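Local coordinates for hypothetical protein (Neisseria meningitidis Z2491, PDB 2F46) that is probably a nonclassical, eukaryotic-like phosphatase, with no established substrate, at residues L18-I26 / R135-N143; I43-E54 / P104-C115. All coordinates share one frame; numbering follows the deposited sequence.

Along the chain the segments run 18-26, 43-54, 104-115, 135-143, so contact 2 falls within the interval that contact 1 spans. Their centres lie about 13 Å apart, and both contacts reach one mixed sheet, ordered 18-21, 24-27, 105-108, 45-48, 75-78. Contact 2 pairs two inner strands near the centre of the chain, whereas contact 1 sets the end of helix 130-139 against the hairpin at the sheet's margin. The join is direct: H23 O lies 2.8 Å from V105 N, a probable hydrogen bond. Strands 24-27 and 105-108 are sheet neighbours, and helix 113-125, begun in contact 2, precedes helix 130-139, so the putative phosphatase loop and hairpin edge belong to one alpha/beta framework.

Contact 1: L18-I26 / R135-N143; sequences LKLDEHLYI and RRAQAAGVN
R136 and A137 meet L20 where the last turn of helix 130-139 approaches the beta hairpin of strands 18-21 and 24-27; the axes of helix 135-139 and strand 18-21 run nearly antiparallel (156°). Water does the polar bridging. One water donates to both R136 O and K19 O, while another accepts from R136 NH1 and donates to L20 O; R136 NE is held by a salt bridge to E132. L20 sets CG anti to its amide nitrogen, and with chi2 near 56° this brings CD1 to 3.7 Å from A137 CA. A139 O shares a third water with K19 O. A140, with the largest buried area, centres the packing: its CB pairs with I26 CD1 at 3.7 Å, an apolar contact, while carbon-oxygen contacts run from A140 CB to K19 O and from L18 CD1 to A140 O, both 3.5 Å. The helix then stops in a Schellman motif with G141 as C-prime residue at positive phi. A137 O accepts from A140 N and V142 N from opposite faces of its plane. This turn brings V142 back to the hairpin, where I26 holds CG1 between its backbone N and carbonyl carbon (chi1 64°) and its CD1 touches V142 CG2 at 3.7 Å.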
loop_
_atom_site.group_PDB
_atom_site.type_symbol
_atom_site.label_atom_id
_atom_site.label_comp_id
_atom_site.label_asym_id
_atom_site.label_seq_id
_atom_site.Cartn_x
_atom_site.Cartn_y
_atom_site.Cartn_z
ATOM N N LEU A 18 -7.040 6.404 1.609
ATOM C CA LEU A 18 -6.816 7.088 2.872
ATOM C C LEU A 18 -5.341 7.192 3.212
ATOM O O LEU A 18 -4.555 6.294 2.939
ATOM C CB LEU A 18 -7.603 6.406 4.006
ATOM C CG LEU A 18 -9.125 6.403 3.833
ATOM C CD1 LEU A 18 -9.805 5.444 4.841
ATOM C CD2 LEU A 18 -9.657 7.826 3.993
ATOM N N LYS A 19 -4.981 8.258 3.905
ATOM C CA LYS A 19 -3.612 8.504 4.311
ATOM C C LYS A 19 -3.142 7.634 5.449
ATOM O O LYS A 19 -3.767 7.529 6.509
ATOM C CB LYS A 19 -3.432 9.973 4.692
ATOM C CG LYS A 19 -2.005 10.415 4.725
ATOM C CD LYS A 19 -1.896 11.921 4.574
ATOM C CE LYS A 19 -0.965 12.293 3.420
ATOM N NZ LYS A 19 -1.219 13.687 2.919
ATOM N N LEU A 20 -2.008 6.995 5.262
ATOM C CA LEU A 20 -1.375 6.195 6.251
ATOM C C LEU A 20 -0.125 6.876 6.841
ATOM O O LEU A 20 0.250 6.648 7.995
ATOM C CB LEU A 20 -1.011 4.845 5.634
ATOM C CG LEU A 20 -0.364 3.866 6.583
ATOM C CD1 LEU A 20 -1.215 3.580 7.835
ATOM C CD2 LEU A 20 -0.084 2.564 5.836
ATOM N N ASP A 21 0.570 7.684 6.038
ATOM C CA ASP A 21 1.738 8.407 6.497
ATOM C C ASP A 21 1.870 9.668 5.653
ATOM O O ASP A 21 1.083 9.890 4.742
ATOM C CB ASP A 21 2.993 7.538 6.372
ATOM C CG ASP A 21 4.040 7.873 7.393
ATOM O OD1 ASP A 21 4.018 9.016 7.928
ATOM O OD2 ASP A 21 4.902 6.998 7.643
ATOM N N GLU A 22 2.846 10.511 5.995
ATOM C CA GLU A 22 3.051 11.828 5.359
ATOM C C GLU A 22 2.954 11.846 3.816
ATOM O O GLU A 22 2.336 12.748 3.222
ATOM C CB GLU A 22 4.428 12.377 5.803
ATOM C CG GLU A 22 4.837 13.710 5.161
ATOM C CD GLU A 22 6.216 14.216 5.612
ATOM O OE1 GLU A 22 6.996 13.449 6.240
ATOM O OE2 GLU A 22 6.514 15.396 5.309
ATOM N N HIS A 23 3.562 10.859 3.184
ATOM C CA HIS A 23 3.596 10.823 1.724
ATOM C C HIS A 23 2.923 9.586 1.145
ATOM O O HIS A 23 3.125 9.270 -0.021
ATOM C CB HIS A 23 5.040 10.856 1.253
ATOM C CG HIS A 23 5.757 12.113 1.637
ATOM N ND1 HIS A 23 5.255 13.359 1.331
ATOM C CD2 HIS A 23 6.923 12.321 2.290
ATOM C CE1 HIS A 23 6.077 14.284 1.789
ATOM N NE2 HIS A 23 7.099 13.682 2.369
ATOM N N LEU A 24 2.095 8.921 1.941
ATOM C CA LEU A 24 1.587 7.590 1.595
ATOM C C LEU A 24 0.076 7.433 1.842
ATOM O O LEU A 24 -0.380 7.549 2.990
ATOM C CB LEU A 24 2.325 6.560 2.412
ATOM C CG LEU A 24 1.910 5.095 2.166
ATOM C CD1 LEU A 24 2.180 4.684 0.712
ATOM C CD2 LEU A 24 2.601 4.128 3.112
ATOM N N TYR A 25 -0.670 7.205 0.787
ATOM C CA TYR A 25 -2.083 6.763 0.830
ATOM C C TYR A 25 -2.129 5.262 0.578
ATOM O O TYR A 25 -1.252 4.701 -0.121
ATOM C CB TYR A 25 -2.869 7.414 -0.271
ATOM C CG TYR A 25 -3.060 8.909 -0.144
ATOM C CD1 TYR A 25 -2.069 9.783 -0.512
ATOM C CD2 TYR A 25 -4.233 9.429 0.381
ATOM C CE1 TYR A 25 -2.238 11.159 -0.387
ATOM C CE2 TYR A 25 -4.416 10.808 0.508
ATOM C CZ TYR A 25 -3.409 11.652 0.122
ATOM O OH TYR A 25 -3.556 13.022 0.218
ATOM N N ILE A 26 -3.118 4.599 1.172
ATOM C CA ILE A 26 -3.387 3.189 0.854
ATOM C C ILE A 26 -4.841 3.048 0.363
ATOM O O ILE A 26 -5.672 3.951 0.513
ATOM C CB ILE A 26 -3.126 2.272 2.025
ATOM C CG1 ILE A 26 -4.073 2.550 3.209
ATOM C CG2 ILE A 26 -1.665 2.320 2.402
ATOM C CD1 ILE A 26 -3.963 1.592 4.319
ATOM N N ARG A 135 -3.310 1.477 15.477
ATOM C CA ARG A 135 -4.182 2.636 15.489
ATOM C C ARG A 135 -4.032 3.430 14.187
ATOM O O ARG A 135 -4.996 3.804 13.588
ATOM C CB ARG A 135 -3.877 3.526 16.693
ATOM C CG ARG A 135 -4.692 4.823 16.698
ATOM C CD ARG A 135 -4.177 5.863 17.718
ATOM N NE ARG A 135 -3.027 6.652 17.224
ATOM C CZ ARG A 135 -3.089 7.600 16.281
ATOM N NH1 ARG A 135 -4.238 7.916 15.695
ATOM N NH2 ARG A 135 -1.987 8.257 15.930
ATOM N N ARG A 136 -2.796 3.630 13.745
ATOM C CA ARG A 136 -2.551 4.398 12.500
ATOM C C ARG A 136 -3.106 3.699 11.251
ATOM O O ARG A 136 -3.726 4.316 10.413
ATOM C CB ARG A 136 -1.073 4.719 12.361
ATOM C CG ARG A 136 -0.688 5.883 13.281
ATOM C CD ARG A 136 0.716 6.118 13.156
ATOM N NE ARG A 136 1.170 7.275 13.942
ATOM C CZ ARG A 136 1.234 8.523 13.489
ATOM N NH1 ARG A 136 0.812 8.841 12.272
ATOM N NH2 ARG A 136 1.669 9.463 14.313
ATOM N N ALA A 137 -2.934 2.371 11.174
ATOM C CA ALA A 137 -3.492 1.661 10.028
ATOM C C ALA A 137 -5.007 1.711 10.041
ATOM O O ALA A 137 -5.677 1.792 9.039
ATOM C CB ALA A 137 -2.984 0.204 10.007
ATOM N N GLN A 138 -5.573 1.632 11.244
ATOM C CA GLN A 138 -7.031 1.690 11.373
ATOM C C GLN A 138 -7.591 3.042 10.928
ATOM O O GLN A 138 -8.640 3.112 10.329
ATOM C CB GLN A 138 -7.480 1.337 12.815
ATOM C CG GLN A 138 -8.976 1.214 13.024
ATOM C CD GLN A 138 -9.579 0.148 12.163
ATOM O OE1 GLN A 138 -10.135 0.417 11.097
ATOM N NE2 GLN A 138 -9.436 -1.097 12.610
ATOM N N ALA A 139 -6.782 4.081 11.179
ATOM C CA ALA A 139 -7.101 5.436 10.718
ATOM C C ALA A 139 -7.056 5.543 9.192
ATOM O O ALA A 139 -7.689 6.439 8.604
ATOM C CB ALA A 139 -6.198 6.466 11.400
ATOM N N ALA A 140 -6.382 4.579 8.535
ATOM C CA ALA A 140 -6.464 4.454 7.095
ATOM C C ALA A 140 -7.375 3.338 6.592
ATOM O O ALA A 140 -7.323 2.970 5.388
ATOM C CB ALA A 140 -5.108 4.273 6.528
ATOM N N GLY A 141 -8.297 2.888 7.458
ATOM C CA GLY A 141 -9.335 2.022 7.031
ATOM C C GLY A 141 -8.989 0.537 7.085
ATOM O O GLY A 141 -9.774 -0.273 6.599
ATOM N N VAL A 142 -7.874 0.196 7.723
ATOM C CA VAL A 142 -7.397 -1.192 7.697
ATOM C C VAL A 142 -7.155 -1.687 9.114
ATOM O O VAL A 142 -6.393 -1.097 9.892
ATOM C CB VAL A 142 -6.088 -1.290 6.860
ATOM C CG1 VAL A 142 -5.470 -2.661 6.971
ATOM C CG2 VAL A 142 -6.355 -1.035 5.415
ATOM N N ASN A 143 -7.744 -2.839 9.454
ATOM C CA ASN A 143 -7.579 -3.444 10.755
ATOM C C ASN A 143 -6.447 -4.477 10.729
ATOM O O ASN A 143 -6.538 -5.497 10.034
ATOM C CB ASN A 143 -8.892 -4.148 11.148
ATOM C CG ASN A 143 -8.910 -4.579 12.589
ATOM O OD1 ASN A 143 -7.879 -4.699 13.236
ATOM N ND2 ASN A 143 -10.111 -4.775 13.126
HETATM O O HOH W 1 -3.187 6.855 9.626
HETATM O O HOH W 2 -6.261 8.427 7.098
HETATM O O HOH W 3 -0.611 7.460 10.219
#

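Contact 2: I43-E54 / P104-C115; sequences IKTIICNRPDRE and PVLAYCRTGTRC. Unlike the reference sequence in segment 43-54: I46 (reference Val).
Backbone hydrogen bonds between K44-N49 and P104-Y108 define a parallel strand pair, whose short axes differ by 17°. K44 N reaches P104 O at 2.9 Å and L106 N reaches T45 O at 2.8 Å, then I47 N binds L106 O, Y108 N binds I47 O and N49 N binds Y108 O, the last almost straight (172°). Apolar contacts fill both faces of the sheet. I47 CD1 meets V105 CG1 at 3.7 Å on the face towards helix 88-99; on the other, I46 and L106 lie side by side, I46 CD1 against L106 CD2. There Y108 takes chi1 74°, which swings its ring back over C48: C48 CA stands over one face, 4.3 Å from the centroid, C48 SG lies obliquely to the ring, and I46 CG2 sits at the ring edge. Charged groups gather beyond the strand ends. R114 grips E54 end-on, NH1 to OE2 at 2.9 Å and NH2 to OE1 at 3.0 Å, probably fixing R114, while R50 NE reaches the same OE1 at 2.8 Å from the anti side, tilted well out of the carboxylate plane. R110 lays CB over the R50 guanidinium face, and both arginines bind E55. T111 N and R114 N donate to C109 SG before helix 113-125. This loop, C-X-X-G-X-R after a central parallel strand, resembles the P-loop of cysteine phosphatases, one residue shorter than the classical C-X5-R.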
loop_
_atom_site.group_PDB
_atom_site.type_symbol
_atom_site.label_atom_id
_atom_site.label_comp_id
_atom_site.label_asym_id
_atom_site.label_seq_id
_atom_site.Cartn_x
_atom_site.Cartn_y
_atom_site.Cartn_z
ATOM N N ILE A 43 -1.685 12.113 -6.922
ATOM C CA ILE A 43 -0.824 10.943 -6.766
ATOM C C ILE A 43 0.229 10.918 -7.871
ATOM O O ILE A 43 -0.114 11.041 -9.023
ATOM C CB ILE A 43 -1.659 9.628 -6.780
ATOM C CG1 ILE A 43 -2.714 9.588 -5.663
ATOM C CG2 ILE A 43 -0.726 8.400 -6.712
ATOM C CD1 ILE A 43 -2.242 9.796 -4.325
ATOM N N LYS A 44 1.479 10.745 -7.495
ATOM C CA LYS A 44 2.549 10.660 -8.490
ATOM C C LYS A 44 3.137 9.264 -8.631
ATOM O O LYS A 44 3.778 8.991 -9.637
ATOM C CB LYS A 44 3.633 11.661 -8.135
ATOM C CG LYS A 44 3.195 13.125 -8.327
ATOM C CD LYS A 44 2.893 13.402 -9.784
ATOM C CE LYS A 44 2.603 14.832 -10.095
ATOM N NZ LYS A 44 2.117 14.837 -11.525
ATOM N N THR A 45 2.968 8.410 -7.636
ATOM C CA THR A 45 3.526 7.052 -7.674
ATOM C C THR A 45 2.499 6.056 -7.165
ATOM O O THR A 45 1.837 6.294 -6.158
ATOM C CB THR A 45 4.757 6.937 -6.777
ATOM O OG1 THR A 45 5.676 7.979 -7.127
ATOM C CG2 THR A 45 5.429 5.571 -6.883
ATOM N N ILE A 46 2.353 4.947 -7.899
ATOM C CA ILE A 46 1.467 3.834 -7.567
ATOM C C ILE A 46 2.324 2.620 -7.280
ATOM O O ILE A 46 3.173 2.255 -8.104
ATOM C CB ILE A 46 0.517 3.486 -8.742
ATOM C CG1 ILE A 46 -0.577 4.554 -8.867
ATOM C CG2 ILE A 46 -0.079 2.068 -8.624
ATOM C CD1 ILE A 46 -1.698 4.442 -7.867
ATOM N N ILE A 47 2.079 1.991 -6.135
ATOM C CA ILE A 47 2.658 0.700 -5.770
ATOM C C ILE A 47 1.506 -0.312 -5.628
ATOM O O ILE A 47 0.540 -0.090 -4.873
ATOM C CB ILE A 47 3.433 0.706 -4.448
ATOM C CG1 ILE A 47 4.591 1.709 -4.530
ATOM C CG2 ILE A 47 4.010 -0.673 -4.170
ATOM C CD1 ILE A 47 5.320 1.994 -3.224
ATOM N N CYS A 48 1.561 -1.407 -6.374
ATOM C CA CYS A 48 0.634 -2.489 -6.266
ATOM C C CYS A 48 1.250 -3.634 -5.557
ATOM O O CYS A 48 2.279 -4.171 -6.022
ATOM C CB CYS A 48 0.195 -2.963 -7.629
ATOM S SG CYS A 48 -0.817 -4.422 -7.658
ATOM N N ASN A 49 0.638 -3.999 -4.436
ATOM C CA ASN A 49 1.163 -5.097 -3.607
ATOM C C ASN A 49 0.428 -6.420 -3.736
ATOM O O ASN A 49 0.531 -7.282 -2.883
ATOM C CB ASN A 49 1.282 -4.684 -2.116
ATOM C CG ASN A 49 2.304 -3.595 -1.871
ATOM O OD1 ASN A 49 1.988 -2.534 -1.300
ATOM N ND2 ASN A 49 3.577 -3.853 -2.233
ATOM N N ARG A 50 -0.351 -6.521 -4.823
ATOM C CA ARG A 50 -1.240 -7.644 -5.091
ATOM C C ARG A 50 -0.747 -8.403 -6.302
ATOM O O ARG A 50 -0.610 -7.808 -7.368
ATOM C CB ARG A 50 -2.681 -7.161 -5.367
ATOM C CG ARG A 50 -3.684 -8.266 -5.281
ATOM C CD ARG A 50 -5.068 -7.744 -5.538
ATOM N NE ARG A 50 -6.000 -8.787 -5.236
ATOM C CZ ARG A 50 -7.307 -8.704 -5.392
ATOM N NH1 ARG A 50 -7.869 -7.623 -5.902
ATOM N NH2 ARG A 50 -8.052 -9.729 -5.030
ATOM N N PRO A 51 -0.525 -9.722 -6.164
ATOM C CA PRO A 51 -0.319 -10.513 -7.393
ATOM C C PRO A 51 -1.515 -10.384 -8.336
ATOM O O PRO A 51 -2.644 -10.315 -7.893
ATOM C CB PRO A 51 -0.217 -11.947 -6.863
ATOM C CG PRO A 51 0.126 -11.799 -5.391
ATOM C CD PRO A 51 -0.592 -10.567 -4.961
ATOM N N ASP A 52 -1.253 -10.413 -9.644
ATOM C CA ASP A 52 -2.338 -10.461 -10.620
ATOM C C ASP A 52 -3.069 -11.804 -10.462
ATOM O O ASP A 52 -2.444 -12.796 -10.055
ATOM C CB ASP A 52 -1.808 -10.355 -12.053
ATOM C CG ASP A 52 -1.303 -8.965 -12.439
ATOM O OD1 ASP A 52 -1.715 -7.962 -11.820
ATOM O OD2 ASP A 52 -0.485 -8.891 -13.398
ATOM N N ARG A 53 -4.359 -11.789 -10.791
ATOM C CA ARG A 53 -5.206 -12.998 -10.948
ATOM C C ARG A 53 -5.543 -13.649 -9.623
ATOM O O ARG A 53 -5.812 -14.854 -9.564
ATOM C CB ARG A 53 -4.573 -14.000 -11.923
ATOM C CG ARG A 53 -4.145 -13.396 -13.230
ATOM C CD ARG A 53 -5.321 -12.794 -13.954
ATOM N NE ARG A 53 -4.840 -12.086 -15.134
ATOM C CZ ARG A 53 -4.609 -12.649 -16.326
ATOM N NH1 ARG A 53 -4.853 -13.943 -16.539
ATOM N NH2 ARG A 53 -4.113 -11.898 -17.309
ATOM N N GLU A 54 -5.612 -12.844 -8.560
ATOM C CA GLU A 54 -6.184 -13.332 -7.316
ATOM C C GLU A 54 -7.686 -13.543 -7.442
ATOM O O GLU A 54 -8.208 -14.464 -6.835
ATOM C CB GLU A 54 -5.862 -12.405 -6.118
ATOM C CG GLU A 54 -4.452 -12.557 -5.620
ATOM C CD GLU A 54 -4.183 -11.903 -4.253
ATOM O OE1 GLU A 54 -4.976 -11.022 -3.850
ATOM O OE2 GLU A 54 -3.159 -12.319 -3.612
ATOM N N PRO A 104 2.821 12.464 -3.725
ATOM C CA PRO A 104 2.504 11.355 -2.844
ATOM C C PRO A 104 2.462 9.998 -3.552
ATOM O O PRO A 104 2.239 9.933 -4.765
ATOM C CB PRO A 104 1.099 11.716 -2.299
ATOM C CG PRO A 104 0.538 12.678 -3.190
ATOM C CD PRO A 104 1.639 13.296 -4.000
ATOM N N VAL A 105 2.603 8.952 -2.732
ATOM C CA VAL A 105 2.537 7.548 -3.166
ATOM C C VAL A 105 1.166 7.004 -2.781
ATOM O O VAL A 105 0.671 7.317 -1.698
ATOM C CB VAL A 105 3.628 6.687 -2.488
ATOM C CG1 VAL A 105 3.507 5.262 -2.958
ATOM C CG2 VAL A 105 5.052 7.234 -2.775
ATOM N N LEU A 106 0.549 6.212 -3.655
ATOM C CA LEU A 106 -0.617 5.407 -3.316
ATOM C C LEU A 106 -0.226 3.936 -3.465
ATOM O O LEU A 106 0.135 3.503 -4.581
ATOM C CB LEU A 106 -1.773 5.712 -4.265
ATOM C CG LEU A 106 -3.039 4.859 -4.160
ATOM C CD1 LEU A 106 -3.591 4.778 -2.816
ATOM C CD2 LEU A 106 -4.069 5.437 -5.138
ATOM N N ALA A 107 -0.356 3.188 -2.391
ATOM C CA ALA A 107 -0.162 1.736 -2.416
ATOM C C ALA A 107 -1.491 1.031 -2.283
ATOM O O ALA A 107 -2.354 1.463 -1.511
ATOM C CB ALA A 107 0.785 1.285 -1.339
ATOM N N TYR A 108 -1.694 -0.042 -3.038
ATOM C CA TYR A 108 -2.945 -0.799 -2.919
ATOM C C TYR A 108 -2.738 -2.325 -2.958
ATOM O O TYR A 108 -1.701 -2.814 -3.444
ATOM C CB TYR A 108 -3.969 -0.436 -4.004
ATOM C CG TYR A 108 -3.690 -0.961 -5.402
ATOM C CD1 TYR A 108 -2.899 -0.275 -6.279
ATOM C CD2 TYR A 108 -4.261 -2.151 -5.852
ATOM C CE1 TYR A 108 -2.684 -0.704 -7.587
ATOM C CE2 TYR A 108 -4.063 -2.588 -7.149
ATOM C CZ TYR A 108 -3.245 -1.886 -8.014
ATOM O OH TYR A 108 -3.039 -2.359 -9.285
ATOM N N CYS A 109 -3.680 -3.058 -2.382
ATOM C CA CYS A 109 -3.718 -4.478 -2.614
ATOM C C CYS A 109 -5.201 -4.756 -2.765
ATOM O O CYS A 109 -5.959 -3.931 -3.289
ATOM C CB CYS A 109 -2.970 -5.273 -1.520
ATOM S SG CYS A 109 -3.794 -5.589 0.057
ATOM N N ARG A 110 -5.639 -5.919 -2.347
ATOM C CA ARG A 110 -7.089 -6.183 -2.430
ATOM C C ARG A 110 -7.837 -5.288 -1.445
ATOM O O ARG A 110 -8.912 -4.739 -1.762
ATOM C CB ARG A 110 -7.382 -7.651 -2.098
ATOM C CG ARG A 110 -8.861 -8.006 -2.257
ATOM C CD ARG A 110 -9.125 -9.462 -1.947
ATOM N NE ARG A 110 -10.544 -9.764 -2.126
ATOM C CZ ARG A 110 -11.486 -9.575 -1.210
ATOM N NH1 ARG A 110 -11.193 -9.088 -0.006
ATOM N NH2 ARG A 110 -12.746 -9.888 -1.510
ATOM N N THR A 111 -7.274 -5.139 -0.245
ATOM C CA THR A 111 -7.893 -4.377 0.828
ATOM C C THR A 111 -7.067 -3.233 1.373
ATOM O O THR A 111 -7.594 -2.387 2.102
ATOM C CB THR A 111 -8.130 -5.283 2.029
ATOM O OG1 THR A 111 -6.875 -5.846 2.445
ATOM C CG2 THR A 111 -9.144 -6.355 1.728
ATOM N N GLY A 112 -5.768 -3.215 1.072
ATOM C CA GLY A 112 -4.835 -2.316 1.735
ATOM C C GLY A 112 -4.109 -2.967 2.902
ATOM O O GLY A 112 -3.174 -2.369 3.447
ATOM N N THR A 113 -4.467 -4.194 3.262
ATOM C CA THR A 113 -3.818 -4.902 4.373
ATOM C C THR A 113 -2.327 -5.095 4.130
ATOM O O THR A 113 -1.502 -4.867 5.004
ATOM C CB THR A 113 -4.492 -6.253 4.608
ATOM O OG1 THR A 113 -5.852 -5.975 4.996
ATOM C CG2 THR A 113 -3.812 -7.043 5.708
ATOM N N ARG A 114 -1.993 -5.565 2.937
ATOM C CA ARG A 114 -0.564 -5.841 2.680
ATOM C C ARG A 114 0.279 -4.588 2.702
ATOM O O ARG A 114 1.400 -4.616 3.267
ATOM C CB ARG A 114 -0.388 -6.593 1.370
ATOM C CG ARG A 114 -0.839 -8.036 1.468
ATOM C CD ARG A 114 -1.010 -8.684 0.073
ATOM N NE ARG A 114 -2.395 -8.583 -0.362
ATOM C CZ ARG A 114 -2.913 -9.344 -1.317
ATOM N NH1 ARG A 114 -2.168 -10.202 -1.977
ATOM N NH2 ARG A 114 -4.208 -9.253 -1.581
ATOM N N CYS A 115 -0.235 -3.492 2.136
ATOM C CA CYS A 115 0.446 -2.199 2.156
ATOM C C CYS A 115 0.696 -1.770 3.611
ATOM O O CYS A 115 1.806 -1.391 4.024
ATOM C CB CYS A 115 -0.360 -1.150 1.391
ATOM S SG CYS A 115 -1.061 -1.752 -0.205
#